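Local coordinates for putative major capsid protein (Cafeteriavirus-dependent mavirus, PDB 6G44), which probably builds the icosahedral shell of the virophage, its double jelly-roll subunits joining in threes as capsomers, at residues 352-357 / 466-471; 359-364 / 431-436; 368-373 / 379-384; 402-407 / 416-421. One frame throughout, in Å; residues are numbered along the deposited sequence.

Contact 1: 352-357 / 466-471. With SO4 (sulfate ion), chain B.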
loop_
_atom_site.group_PDB
_atom_site.type_symbol
_atom_site.label_atom_id
_atom_site.label_comp_id
_atom_site.label_asym_id
_atom_site.label_seq_id
_atom_site.Cartn_x
_atom_site.Cartn_y
_atom_site.Cartn_z
ATOM N N GLN C 352 -13.373 -1.397 -23.782
ATOM C CA GLN C 352 -13.751 -0.000 -23.876
ATOM C C GLN C 352 -15.145 0.253 -23.314
ATOM O O GLN C 352 -16.131 -0.385 -23.718
ATOM C CB GLN C 352 -13.734 0.425 -25.334
ATOM C CG GLN C 352 -14.054 1.889 -25.557
ATOM C CD GLN C 352 -12.887 2.765 -25.169
ATOM O OE1 GLN C 352 -11.894 2.832 -25.905
ATOM N NE2 GLN C 352 -12.968 3.394 -24.012
ATOM N N LEU C 353 -15.214 1.197 -22.389
ATOM C CA LEU C 353 -16.449 1.747 -21.884
ATOM C C LEU C 353 -16.485 3.208 -22.300
ATOM O O LEU C 353 -15.464 3.788 -22.680
ATOM C CB LEU C 353 -16.524 1.654 -20.363
ATOM C CG LEU C 353 -16.242 0.287 -19.741
ATOM C CD1 LEU C 353 -16.215 0.383 -18.216
ATOM C CD2 LEU C 353 -17.271 -0.763 -20.161
ATOM N N ALA C 354 -17.684 3.768 -22.309
ATOM C CA ALA C 354 -17.843 5.195 -22.523
ATOM C C ALA C 354 -17.514 5.978 -21.244
ATOM O O ALA C 354 -17.583 5.424 -20.132
ATOM C CB ALA C 354 -19.266 5.517 -22.990
ATOM N N GLY C 355 -17.201 7.268 -21.413
ATOM C CA GLY C 355 -17.019 8.174 -20.263
ATOM C C GLY C 355 -18.370 8.764 -19.912
ATOM O O GLY C 355 -18.922 9.536 -20.710
ATOM N N ILE C 356 -18.918 8.428 -18.749
ATOM C CA ILE C 356 -20.226 8.941 -18.359
ATOM C C ILE C 356 -20.024 10.321 -17.718
ATOM O O ILE C 356 -19.302 10.457 -16.735
ATOM C CB ILE C 356 -20.969 7.990 -17.408
ATOM C CG1 ILE C 356 -21.190 6.637 -18.100
ATOM C CG2 ILE C 356 -22.292 8.617 -16.940
ATOM C CD1 ILE C 356 -21.770 5.572 -17.217
ATOM N N ILE C 357 -20.714 11.320 -18.263
ATOM C CA ILE C 357 -20.608 12.712 -17.806
ATOM C C ILE C 357 -21.881 13.198 -17.118
ATOM O O ILE C 357 -21.862 14.256 -16.487
ATOM C CB ILE C 357 -20.227 13.678 -18.969
ATOM C CG1 ILE C 357 -21.320 13.727 -20.034
ATOM C CG2 ILE C 357 -18.879 13.278 -19.582
ATOM C CD1 ILE C 357 -21.139 14.868 -21.021
ATOM N N ALA C 466 -20.105 3.881 -33.595
ATOM C CA ALA C 466 -20.112 2.504 -33.139
ATOM C C ALA C 466 -21.258 2.333 -32.172
ATOM O O ALA C 466 -21.773 3.308 -31.653
ATOM C CB ALA C 466 -18.815 2.140 -32.467
ATOM N N HIS C 467 -21.690 1.094 -31.990
ATOM C CA HIS C 467 -22.783 0.791 -31.087
ATOM C C HIS C 467 -22.307 0.728 -29.638
ATOM O O HIS C 467 -21.300 0.073 -29.367
ATOM C CB HIS C 467 -23.448 -0.545 -31.444
ATOM C CG HIS C 467 -24.401 -0.459 -32.595
ATOM N ND1 HIS C 467 -24.017 -0.706 -33.893
ATOM C CD2 HIS C 467 -25.718 -0.154 -32.641
ATOM C CE1 HIS C 467 -25.060 -0.559 -34.693
ATOM N NE2 HIS C 467 -26.107 -0.235 -33.960
ATOM N N TYR C 468 -23.063 1.385 -28.753
ATOM C CA TYR C 468 -22.831 1.384 -27.294
ATOM C C TYR C 468 -24.082 0.922 -26.578
ATOM O O TYR C 468 -25.209 1.226 -27.003
ATOM C CB TYR C 468 -22.391 2.779 -26.762
ATOM C CG TYR C 468 -20.937 3.025 -27.098
ATOM C CD1 TYR C 468 -20.565 3.397 -28.379
ATOM C CD2 TYR C 468 -19.923 2.788 -26.165
ATOM C CE1 TYR C 468 -19.235 3.549 -28.729
ATOM C CE2 TYR C 468 -18.588 2.948 -26.499
ATOM C CZ TYR C 468 -18.256 3.319 -27.785
ATOM O OH TYR C 468 -16.945 3.439 -28.084
ATOM N N LYS C 469 -23.875 0.183 -25.488
ATOM C CA LYS C 469 -24.958 -0.389 -24.705
ATOM C C LYS C 469 -24.898 0.116 -23.263
ATOM O O LYS C 469 -23.921 -0.122 -22.556
ATOM C CB LYS C 469 -24.888 -1.903 -24.732
ATOM C CG LYS C 469 -25.991 -2.601 -23.970
ATOM C CD LYS C 469 -25.789 -4.109 -23.921
ATOM C CE LYS C 469 -26.159 -4.772 -25.227
ATOM N NZ LYS C 469 -26.194 -6.252 -25.092
ATOM N N LEU C 470 -25.955 0.784 -22.839
ATOM C CA LEU C 470 -26.169 1.157 -21.427
ATOM C C LEU C 470 -26.681 -0.077 -20.698
ATOM O O LEU C 470 -27.662 -0.689 -21.125
ATOM C CB LEU C 470 -27.174 2.310 -21.313
ATOM C CG LEU C 470 -27.748 2.616 -19.932
ATOM C CD1 LEU C 470 -26.662 2.944 -18.899
ATOM C CD2 LEU C 470 -28.773 3.727 -19.961
ATOM N N GLU C 471 -26.018 -0.469 -19.611
ATOM C CA GLU C 471 -26.435 -1.594 -18.792
ATOM C C GLU C 471 -26.568 -1.120 -17.357
ATOM O O GLU C 471 -25.711 -0.361 -16.862
ATOM C CB GLU C 471 -25.420 -2.722 -18.843
ATOM C CG GLU C 471 -25.300 -3.414 -20.200
ATOM C CD GLU C 471 -24.284 -4.549 -20.172
ATOM O OE1 GLU C 471 -23.093 -4.228 -19.968
ATOM O OE2 GLU C 471 -24.662 -5.748 -20.340
HETATM S S SO4 B . -20.798 -1.861 -34.157
HETATM O O1 SO4 B . -20.185 -0.584 -33.801
HETATM O O2 SO4 B . -21.987 -1.642 -35.013
HETATM O O3 SO4 B . -21.238 -2.592 -32.936
HETATM O O4 SO4 B . -19.777 -2.667 -34.862
#
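The ring of Tyr-468 meets Ala-354 obliquely, the methyl CB of Ala-354 lying 4.2 Å from CD2 of Tyr-468. Two sheets of the C-terminal jelly roll meet here through side chains: Ala-354 leads into strand 355-363 of one and Tyr-468 lies on strand 464-482 of the other. At the far end of the ring, CG of Gln-352 comes within 4.1 Å of the hydroxyl OH of Tyr-468, and the Gln-352 amide is turned about 50° from the ring plane. The ring of His-467 instead has at its edge, in plane, a sulfate, probably from the crystallisation liquor, whose O1 takes a bond from His-467 N at 2.9 Å. Alanine suits the place because a single methyl leaves room for a large ring, while tyrosine spans the gap and carries its hydroxyl OH to a hydrogen bond with OE2 of Glu-460. Swinging CG of Tyr-468 away from its own carbonyl carbon (chi1 -77°) sends the ring across to Ala-354. Gln-352 is bent at chi2, which folds its amide back on its own chain, where NE2 donates to O of Leu-353 at 2.9 Å and 158°.

Contact 2: 359-364 / 431-436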
loop_
_atom_site.group_PDB
_atom_site.type_symbol
_atom_site.label_atom_id
_atom_site.label_comp_id
_atom_site.label_asym_id
_atom_site.label_seq_id
_atom_site.Cartn_x
_atom_site.Cartn_y
_atom_site.Cartn_z
ATOM N N LEU C 359 -25.798 11.584 -15.200
ATOM C CA LEU C 359 -26.673 10.511 -14.801
ATOM C C LEU C 359 -27.951 11.098 -14.246
ATOM O O LEU C 359 -27.887 12.026 -13.451
ATOM C CB LEU C 359 -25.955 9.658 -13.743
ATOM C CG LEU C 359 -26.505 8.288 -13.437
ATOM C CD1 LEU C 359 -26.485 7.378 -14.659
ATOM C CD2 LEU C 359 -25.693 7.679 -12.302
ATOM N N GLU C 360 -29.101 10.586 -14.683
ATOM C CA GLU C 360 -30.384 10.947 -14.077
ATOM C C GLU C 360 -31.172 9.671 -13.808
ATOM O O GLU C 360 -31.315 8.833 -14.689
ATOM C CB GLU C 360 -31.174 11.905 -14.980
ATOM C CG GLU C 360 -30.438 13.222 -15.211
ATOM C CD GLU C 360 -31.257 14.294 -15.920
ATOM O OE1 GLU C 360 -30.624 15.289 -16.379
ATOM O OE2 GLU C 360 -32.496 14.171 -16.008
ATOM N N ILE C 361 -31.670 9.556 -12.575
ATOM C CA ILE C 361 -32.366 8.377 -12.088
ATOM C C ILE C 361 -33.832 8.752 -11.761
ATOM O O ILE C 361 -34.080 9.763 -11.142
ATOM C CB ILE C 361 -31.739 7.809 -10.799
ATOM C CG1 ILE C 361 -30.209 7.679 -10.880
ATOM C CG2 ILE C 361 -32.393 6.462 -10.458
ATOM C CD1 ILE C 361 -29.718 6.714 -11.913
ATOM N N LYS C 362 -34.768 7.914 -12.208
ATOM C CA LYS C 362 -36.182 7.996 -11.789
ATOM C C LYS C 362 -36.467 6.762 -10.952
ATOM O O LYS C 362 -36.133 5.664 -11.375
ATOM C CB LYS C 362 -37.083 8.017 -13.011
ATOM C CG LYS C 362 -38.563 7.783 -12.728
ATOM C CD LYS C 362 -39.361 7.942 -14.021
ATOM C CE LYS C 362 -40.858 7.779 -13.797
ATOM N NZ LYS C 362 -41.208 6.438 -13.233
ATOM N N VAL C 363 -37.058 6.937 -9.770
ATOM C CA VAL C 363 -37.568 5.801 -8.989
ATOM C C VAL C 363 -39.014 6.133 -8.666
ATOM O O VAL C 363 -39.266 7.115 -7.975
ATOM C CB VAL C 363 -36.787 5.530 -7.692
ATOM C CG1 VAL C 363 -37.423 4.386 -6.893
ATOM C CG2 VAL C 363 -35.324 5.208 -7.995
ATOM N N ASP C 364 -39.940 5.308 -9.155
ATOM C CA ASP C 364 -41.387 5.551 -8.976
ATOM C C ASP C 364 -41.705 6.972 -9.490
ATOM O O ASP C 364 -41.304 7.291 -10.608
ATOM C CB ASP C 364 -41.787 5.260 -7.515
ATOM C CG ASP C 364 -41.506 3.820 -7.102
ATOM O OD1 ASP C 364 -41.389 2.952 -7.986
ATOM O OD2 ASP C 364 -41.440 3.553 -5.876
ATOM N N SER C 431 -29.879 4.430 -0.839
ATOM C CA SER C 431 -29.652 5.511 0.132
ATOM C C SER C 431 -28.937 6.719 -0.470
ATOM O O SER C 431 -29.115 7.837 0.013
ATOM C CB SER C 431 -28.941 4.977 1.372
ATOM O OG SER C 431 -27.723 4.307 1.074
ATOM N N ASP C 432 -28.180 6.530 -1.540
ATOM C CA ASP C 432 -27.544 7.677 -2.218
ATOM C C ASP C 432 -28.534 8.599 -2.904
ATOM O O ASP C 432 -28.195 9.739 -3.223
ATOM C CB ASP C 432 -26.493 7.221 -3.228
ATOM C CG ASP C 432 -25.338 6.501 -2.587
ATOM O OD1 ASP C 432 -24.921 6.896 -1.463
ATOM O OD2 ASP C 432 -24.848 5.514 -3.189
ATOM N N LEU C 433 -29.731 8.110 -3.178
ATOM C CA LEU C 433 -30.740 8.852 -3.965
ATOM C C LEU C 433 -31.507 9.903 -3.169
ATOM O O LEU C 433 -32.152 10.748 -3.785
ATOM C CB LEU C 433 -31.751 7.860 -4.566
ATOM C CG LEU C 433 -31.181 6.815 -5.545
ATOM C CD1 LEU C 433 -32.231 5.752 -5.819
ATOM C CD2 LEU C 433 -30.726 7.437 -6.852
ATOM N N GLY C 434 -31.455 9.858 -1.833
ATOM C CA GLY C 434 -32.153 10.834 -1.013
ATOM C C GLY C 434 -33.638 10.875 -1.282
ATOM O O GLY C 434 -34.240 11.954 -1.306
ATOM N N LEU C 435 -34.255 9.703 -1.433
ATOM C CA LEU C 435 -35.650 9.638 -1.861
ATOM C C LEU C 435 -36.564 10.150 -0.773
ATOM O O LEU C 435 -36.362 9.882 0.418
ATOM C CB LEU C 435 -36.059 8.205 -2.221
ATOM C CG LEU C 435 -35.332 7.535 -3.397
ATOM C CD1 LEU C 435 -35.660 6.058 -3.480
ATOM C CD2 LEU C 435 -35.681 8.191 -4.720
ATOM N N LYS C 436 -37.586 10.885 -1.190
ATOM C CA LYS C 436 -38.588 11.301 -0.223
ATOM C C LYS C 436 -39.365 10.093 0.321
ATOM O O LYS C 436 -39.810 10.122 1.479
ATOM C CB LYS C 436 -39.496 12.416 -0.760
ATOM C CG LYS C 436 -40.342 12.096 -1.974
ATOM C CD LYS C 436 -41.296 13.257 -2.308
ATOM C CE LYS C 436 -42.407 13.402 -1.276
ATOM N NZ LYS C 436 -43.506 14.301 -1.723
#
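Leu-433 sets its two methyls on strand 355-363 like a fork across two side chains. CD2 rests in the angle of the branched Ile-361, 4.1 Å from CG1 and equally close to CB and CG2, while CD1 comes to 3.8 Å from CG2 of Val-363. Val-363 is in turn the bump between two leucines: CG2 meets Leu-433, and the rest of its branch is taken by Leu-435, whose CD2 lies 4.1 Å from CB of Val-363 and whose CD1 stands 4.2 Å from CG1. The side chains cross at about right angles, so methyl ends drop beside branch points instead of running alongside one another.

In an extended strand Ile-361 and Val-363, two apart, project from the same face, and beta-branched residues give it short, stiff knobs. Leucine, branched one carbon further out, can reach them from a loop: in both Leu-433 and Leu-435, CG lies opposite the carbonyl carbon (chi1 -62° and -63°). Gly-434 between them has positive phi (58°), which by itself favours glycine; Leu-433 and Leu-435 on either side of it in sequence both point to the strand. Lys-362 leaves by the other face, where NZ donates to O of Asp-364 at 2.8 Å.

Ser-431 and Asp-432 pack against Gly-36 and Ile-37 of a second subunit. Strand 355-363 runs between strands 448-457 and 366-369 of a jelly-roll sheet, and the loop after strand 425-428 lies across it, with Leu-433 also touching Phe-370, Ile-369 of strand 366-369 and Phe-428 of strand 425-428.

Contact 3: 368-373 / 379-384. With SO4 (sulfate ion), chain D.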
loop_
_atom_site.group_PDB
_atom_site.type_symbol
_atom_site.label_atom_id
_atom_site.label_comp_id
_atom_site.label_asym_id
_atom_site.label_seq_id
_atom_site.Cartn_x
_atom_site.Cartn_y
_atom_site.Cartn_z
ATOM N N GLY C 368 -35.417 12.656 -12.208
ATOM C CA GLY C 368 -34.285 13.572 -12.407
ATOM C C GLY C 368 -33.237 13.528 -11.310
ATOM O O GLY C 368 -32.476 14.486 -11.143
ATOM N N ILE C 369 -33.175 12.427 -10.570
ATOM C CA ILE C 369 -32.260 12.375 -9.420
ATOM C C ILE C 369 -30.824 12.301 -9.973
ATOM O O ILE C 369 -30.553 11.539 -10.906
ATOM C CB ILE C 369 -32.530 11.165 -8.515
ATOM C CG1 ILE C 369 -33.994 11.172 -8.028
ATOM C CG2 ILE C 369 -31.559 11.161 -7.323
ATOM C CD1 ILE C 369 -34.485 9.788 -7.666
ATOM N N PHE C 370 -29.944 13.100 -9.374
ATOM C CA PHE C 370 -28.528 13.260 -9.760
ATOM C C PHE C 370 -28.306 14.179 -10.970
ATOM O O PHE C 370 -27.175 14.319 -11.407
ATOM C CB PHE C 370 -27.777 11.931 -10.000
ATOM C CG PHE C 370 -27.725 10.986 -8.823
ATOM C CD1 PHE C 370 -27.793 11.416 -7.494
ATOM C CD2 PHE C 370 -27.533 9.634 -9.073
ATOM C CE1 PHE C 370 -27.702 10.493 -6.445
ATOM C CE2 PHE C 370 -27.451 8.729 -8.027
ATOM C CZ PHE C 370 -27.515 9.167 -6.724
ATOM N N ARG C 371 -29.350 14.832 -11.472
ATOM C CA ARG C 371 -29.167 15.747 -12.614
ATOM C C ARG C 371 -28.192 16.894 -12.359
ATOM O O ARG C 371 -27.630 17.415 -13.318
ATOM C CB ARG C 371 -30.505 16.312 -13.106
ATOM C CG ARG C 371 -31.218 17.222 -12.139
ATOM C CD ARG C 371 -32.649 17.501 -12.611
ATOM N NE ARG C 371 -32.653 18.349 -13.800
ATOM C CZ ARG C 371 -32.622 19.688 -13.806
ATOM N NH1 ARG C 371 -32.580 20.400 -12.677
ATOM N NH2 ARG C 371 -32.631 20.333 -14.970
ATOM N N GLU C 372 -27.974 17.265 -11.100
ATOM C CA GLU C 372 -27.040 18.345 -10.776
ATOM C C GLU C 372 -25.604 17.869 -10.575
ATOM O O GLU C 372 -24.738 18.671 -10.230
ATOM C CB GLU C 372 -27.520 19.120 -9.538
ATOM C CG GLU C 372 -28.934 19.721 -9.665
ATOM C CD GLU C 372 -29.103 20.727 -10.817
ATOM O OE1 GLU C 372 -28.107 21.340 -11.284
ATOM O OE2 GLU C 372 -30.271 20.906 -11.257
ATOM N N LEU C 373 -25.340 16.563 -10.772
ATOM C CA LEU C 373 -23.962 16.049 -10.663
ATOM C C LEU C 373 -23.203 16.112 -11.964
ATOM O O LEU C 373 -23.754 15.814 -13.020
ATOM C CB LEU C 373 -23.970 14.586 -10.213
ATOM C CG LEU C 373 -24.591 14.325 -8.841
ATOM C CD1 LEU C 373 -24.376 12.857 -8.477
ATOM C CD2 LEU C 373 -24.070 15.253 -7.726
ATOM N N TYR C 379 -17.788 10.411 -10.112
ATOM C CA TYR C 379 -16.623 9.643 -9.659
ATOM C C TYR C 379 -16.610 9.516 -8.145
ATOM O O TYR C 379 -16.347 8.430 -7.603
ATOM C CB TYR C 379 -15.348 10.318 -10.163
ATOM C CG TYR C 379 -14.056 9.706 -9.661
ATOM C CD1 TYR C 379 -13.652 8.458 -10.106
ATOM C CD2 TYR C 379 -13.227 10.379 -8.773
ATOM C CE1 TYR C 379 -12.459 7.914 -9.683
ATOM C CE2 TYR C 379 -12.029 9.834 -8.354
ATOM C CZ TYR C 379 -11.670 8.586 -8.791
ATOM O OH TYR C 379 -10.458 8.021 -8.390
ATOM N N GLU C 380 -16.890 10.610 -7.443
ATOM C CA GLU C 380 -16.945 10.576 -5.985
ATOM C C GLU C 380 -18.048 9.638 -5.471
ATOM O O GLU C 380 -17.831 8.862 -4.539
ATOM C CB GLU C 380 -17.087 12.001 -5.444
ATOM C CG GLU C 380 -15.815 12.837 -5.661
ATOM C CD GLU C 380 -15.976 14.331 -5.389
ATOM O OE1 GLU C 380 -17.065 14.769 -5.049
ATOM O OE2 GLU C 380 -14.974 15.070 -5.576
ATOM N N LEU C 381 -19.206 9.710 -6.115
ATOM C CA LEU C 381 -20.318 8.801 -5.787
ATOM C C LEU C 381 -19.867 7.342 -5.955
ATOM O O LEU C 381 -20.041 6.486 -5.072
ATOM C CB LEU C 381 -21.513 9.098 -6.694
ATOM C CG LEU C 381 -22.650 8.086 -6.761
ATOM C CD1 LEU C 381 -23.289 7.863 -5.388
ATOM C CD2 LEU C 381 -23.706 8.504 -7.790
ATOM N N SER C 382 -19.303 7.038 -7.117
ATOM C CA SER C 382 -18.899 5.653 -7.363
ATOM C C SER C 382 -17.830 5.201 -6.364
ATOM O O SER C 382 -17.897 4.082 -5.830
ATOM C CB SER C 382 -18.428 5.449 -8.814
ATOM O OG SER C 382 -18.477 4.064 -9.134
ATOM N N SER C 383 -16.866 6.086 -6.095
ATOM C CA SER C 383 -15.780 5.806 -5.143
ATOM C C SER C 383 -16.288 5.607 -3.719
ATOM O O SER C 383 -15.728 4.778 -2.976
ATOM C CB SER C 383 -14.743 6.916 -5.189
ATOM O OG SER C 383 -14.132 6.990 -6.470
ATOM N N SER C 384 -17.381 6.283 -3.356
ATOM C CA SER C 384 -17.978 6.095 -2.023
ATOM C C SER C 384 -18.546 4.699 -1.826
ATOM O O SER C 384 -18.757 4.267 -0.694
ATOM C CB SER C 384 -19.054 7.156 -1.739
ATOM O OG SER C 384 -20.267 6.876 -2.403
HETATM S S SO4 D . -30.309 16.419 -7.872
HETATM O O1 SO4 D . -31.293 16.887 -8.892
HETATM O O2 SO4 D . -28.998 16.356 -8.546
HETATM O O3 SO4 D . -30.742 15.067 -7.398
HETATM O O4 SO4 D . -30.276 17.396 -6.762
#
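The Phe-370 ring is overlapped by one methyl of Leu-381, CD2, 4.2 Å from the ring centroid and 29° off its normal, an off-centre CH-pi contact. The nearest ring atom is CE2 of Phe-370 at 3.8 Å from that methyl, and CD1 of Leu-373 approaches it more loosely. CG of Leu-381 is carried opposite its backbone N (chi1 166°), which extends the leucine from the helix into the turn. A long aliphatic residue suits this, and a flat aromatic gives it a broad target. CG2 of Ile-369 lies on the opposite face, offset toward the rim.

Two overlapping turns, type II from Gly-368 to Arg-371 and type I from Phe-370 to Leu-373, begin within a G1 bulge in which Gly-368 and Ile-369 both face Ile-361; the positive phi of Gly-368 favours glycine. The turns present two backbone amides to a sulfate, probably from the crystallisation liquor: Phe-370 N donates to its O3 and Glu-372 N to its O2, each at 2.9 Å. Thr-41 N of a second subunit binds the same ion.

Tyr-39 of that subunit packs on Phe-370 and Leu-381. Helix 375-384 packs against the turns that follow strand 366-369, with Leu-381 on Ile-426 and Phe-428 of strand 425-428.

Contact 4: 402-407 / 416-421. With SO4 (sulfate ion), chain P.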
loop_
_atom_site.group_PDB
_atom_site.type_symbol
_atom_site.label_atom_id
_atom_site.label_comp_id
_atom_site.label_asym_id
_atom_site.label_seq_id
_atom_site.Cartn_x
_atom_site.Cartn_y
_atom_site.Cartn_z
ATOM N N LEU C 402 -0.503 15.830 -24.912
ATOM C CA LEU C 402 0.693 16.404 -25.554
ATOM C C LEU C 402 0.979 15.732 -26.869
ATOM O O LEU C 402 1.305 16.377 -27.865
ATOM C CB LEU C 402 1.934 16.236 -24.704
ATOM C CG LEU C 402 2.270 17.254 -23.688
ATOM C CD1 LEU C 402 3.484 16.727 -22.940
ATOM C CD2 LEU C 402 2.552 18.606 -24.335
ATOM N N THR C 403 0.865 14.407 -26.856
ATOM C CA THR C 403 1.154 13.603 -28.022
ATOM C C THR C 403 0.281 14.029 -29.197
ATOM O O THR C 403 0.761 14.123 -30.323
ATOM C CB THR C 403 1.033 12.089 -27.665
ATOM O OG1 THR C 403 1.981 11.769 -26.638
ATOM C CG2 THR C 403 1.288 11.226 -28.858
ATOM N N VAL C 404 -0.984 14.359 -28.916
ATOM C CA VAL C 404 -1.974 14.758 -29.895
ATOM C C VAL C 404 -1.934 16.268 -30.267
ATOM O O VAL C 404 -2.369 16.684 -31.352
ATOM C CB VAL C 404 -3.385 14.365 -29.380
ATOM C CG1 VAL C 404 -4.457 14.764 -30.370
ATOM C CG2 VAL C 404 -3.444 12.862 -29.084
ATOM N N ALA C 405 -1.445 17.096 -29.350
ATOM C CA ALA C 405 -1.267 18.531 -29.588
ATOM C C ALA C 405 -0.018 18.848 -30.425
ATOM O O ALA C 405 0.171 20.001 -30.810
ATOM C CB ALA C 405 -1.188 19.270 -28.260
ATOM N N ASP C 406 0.816 17.834 -30.665
ATOM C CA ASP C 406 2.081 17.934 -31.420
ATOM C C ASP C 406 1.819 18.254 -32.903
ATOM O O ASP C 406 1.140 17.474 -33.591
ATOM C CB ASP C 406 2.813 16.594 -31.284
ATOM C CG ASP C 406 4.233 16.608 -31.828
ATOM O OD1 ASP C 406 4.601 17.478 -32.655
ATOM O OD2 ASP C 406 4.978 15.707 -31.407
ATOM N N PRO C 407 2.355 19.399 -33.407
ATOM C CA PRO C 407 2.155 19.767 -34.823
ATOM C C PRO C 407 2.823 18.812 -35.823
ATOM O O PRO C 407 2.396 18.766 -36.983
ATOM C CB PRO C 407 2.774 21.169 -34.923
ATOM C CG PRO C 407 3.745 21.249 -33.803
ATOM C CD PRO C 407 3.200 20.384 -32.696
ATOM N N LYS C 416 -5.285 8.181 -34.555
ATOM C CA LYS C 416 -4.636 6.872 -34.383
ATOM C C LYS C 416 -3.785 6.819 -33.106
ATOM O O LYS C 416 -3.671 5.761 -32.486
ATOM C CB LYS C 416 -3.773 6.554 -35.616
ATOM C CG LYS C 416 -3.090 5.194 -35.615
ATOM C CD LYS C 416 -2.454 4.860 -36.973
ATOM C CE LYS C 416 -1.367 5.847 -37.401
ATOM N NZ LYS C 416 -0.270 6.005 -36.401
ATOM N N GLU C 417 -3.188 7.943 -32.739
ATOM C CA GLU C 417 -2.299 8.007 -31.577
ATOM C C GLU C 417 -3.001 8.356 -30.268
ATOM O O GLU C 417 -2.391 8.197 -29.214
ATOM C CB GLU C 417 -1.170 8.988 -31.849
ATOM C CG GLU C 417 -0.297 8.495 -33.014
ATOM C CD GLU C 417 0.928 9.334 -33.273
ATOM O OE1 GLU C 417 1.412 10.003 -32.338
ATOM O OE2 GLU C 417 1.409 9.316 -34.430
ATOM N N ALA C 418 -4.251 8.799 -30.327
ATOM C CA ALA C 418 -4.952 9.234 -29.114
ATOM C C ALA C 418 -5.263 8.030 -28.228
ATOM O O ALA C 418 -5.642 6.941 -28.709
ATOM C CB ALA C 418 -6.238 9.941 -29.474
ATOM N N ILE C 419 -5.112 8.252 -26.927
ATOM C CA ILE C 419 -5.440 7.281 -25.888
ATOM C C ILE C 419 -6.453 7.898 -24.946
ATOM O O ILE C 419 -6.298 9.059 -24.559
ATOM C CB ILE C 419 -4.179 6.876 -25.115
ATOM C CG1 ILE C 419 -3.205 6.172 -26.059
ATOM C CG2 ILE C 419 -4.528 5.925 -23.956
ATOM C CD1 ILE C 419 -1.843 5.935 -25.502
ATOM N N PHE C 420 -7.445 7.104 -24.564
ATOM C CA PHE C 420 -8.539 7.524 -23.674
ATOM C C PHE C 420 -8.614 6.690 -22.425
ATOM O O PHE C 420 -8.184 5.523 -22.399
ATOM C CB PHE C 420 -9.889 7.507 -24.401
ATOM C CG PHE C 420 -9.933 8.461 -25.553
ATOM C CD1 PHE C 420 -9.488 8.077 -26.817
ATOM C CD2 PHE C 420 -10.404 9.747 -25.376
ATOM C CE1 PHE C 420 -9.484 8.981 -27.862
ATOM C CE2 PHE C 420 -10.401 10.657 -26.422
ATOM C CZ PHE C 420 -9.948 10.270 -27.663
ATOM N N GLY C 421 -9.180 7.276 -21.378
ATOM C CA GLY C 421 -9.523 6.469 -20.215
ATOM C C GLY C 421 -10.431 5.320 -20.599
ATOM O O GLY C 421 -11.248 5.429 -21.532
HETATM S S SO4 P . 1.735 8.463 -24.735
HETATM O O1 SO4 P . 1.026 8.389 -26.026
HETATM O O2 SO4 P . 2.002 9.881 -24.370
HETATM O O3 SO4 P . 0.963 7.809 -23.644
HETATM O O4 SO4 P . 3.003 7.696 -24.934
#
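Two short helices, 401-405 and 411-417, follow one another in the long excursion between strands 366-369 and 425-428, and the contact joins Thr-403 and Val-404 of the first to Glu-417 at the end of the second and Ala-418 just beyond it. CG2 of Val-404 lies 3.9 Å from CA of Ala-418 and 4.1 Å from its CB. Small alanine lets the chains come this close, while valine offers a compact methyl. Thr-403 and Glu-417 cross at about a right angle, CG2 of the threonine 3.7 Å from carboxylate oxygen OE1, in van der Waals contact.

This excursion belongs to the C-terminal jelly roll and reaches a second subunit, whose Ile-186 packs on Leu-402 and Ala-405. Thr-403 divides its branches: CG2 lies opposite the backbone N and turns to Glu-417, while OG1, opposite the carbonyl carbon (chi1 -61°), donates to O2 of a sulfate at 3.0 Å. The ion is also bonded by Asn-400, Lys-155, and Thr-167 and Lys-93 of the second subunit, so lysine, threonine and asparagine side chains from two subunits share it. Asn-400 bonds Glu-417 O and Ile-419 N, tying the root of the first helix to the chain leaving the second.

Contacts 2 and 3 are close companions, their centres 10 Å apart: Ile-361 N probably bonds to Ile-369 O at 2.8 Å, and Phe-370 CE1 lies 3.3 Å from Asp-432 O. Contact 1 shares strand 355-363 with contact 2, though their centres are 22 Å apart. It also touches contact 4, where Gln-352 NE2 packs 3.6 Å from Gly-421 O. Contact 4 is farthest from contact 2, about 38 Å between centres. Along the chain, contact 1 encloses the other three, contact 2 encloses 3 and 4, and those two follow in series. Contacts 2, 3 and 4 all reach the second subunit, and the sulfates at 3 and 4 are shared with it.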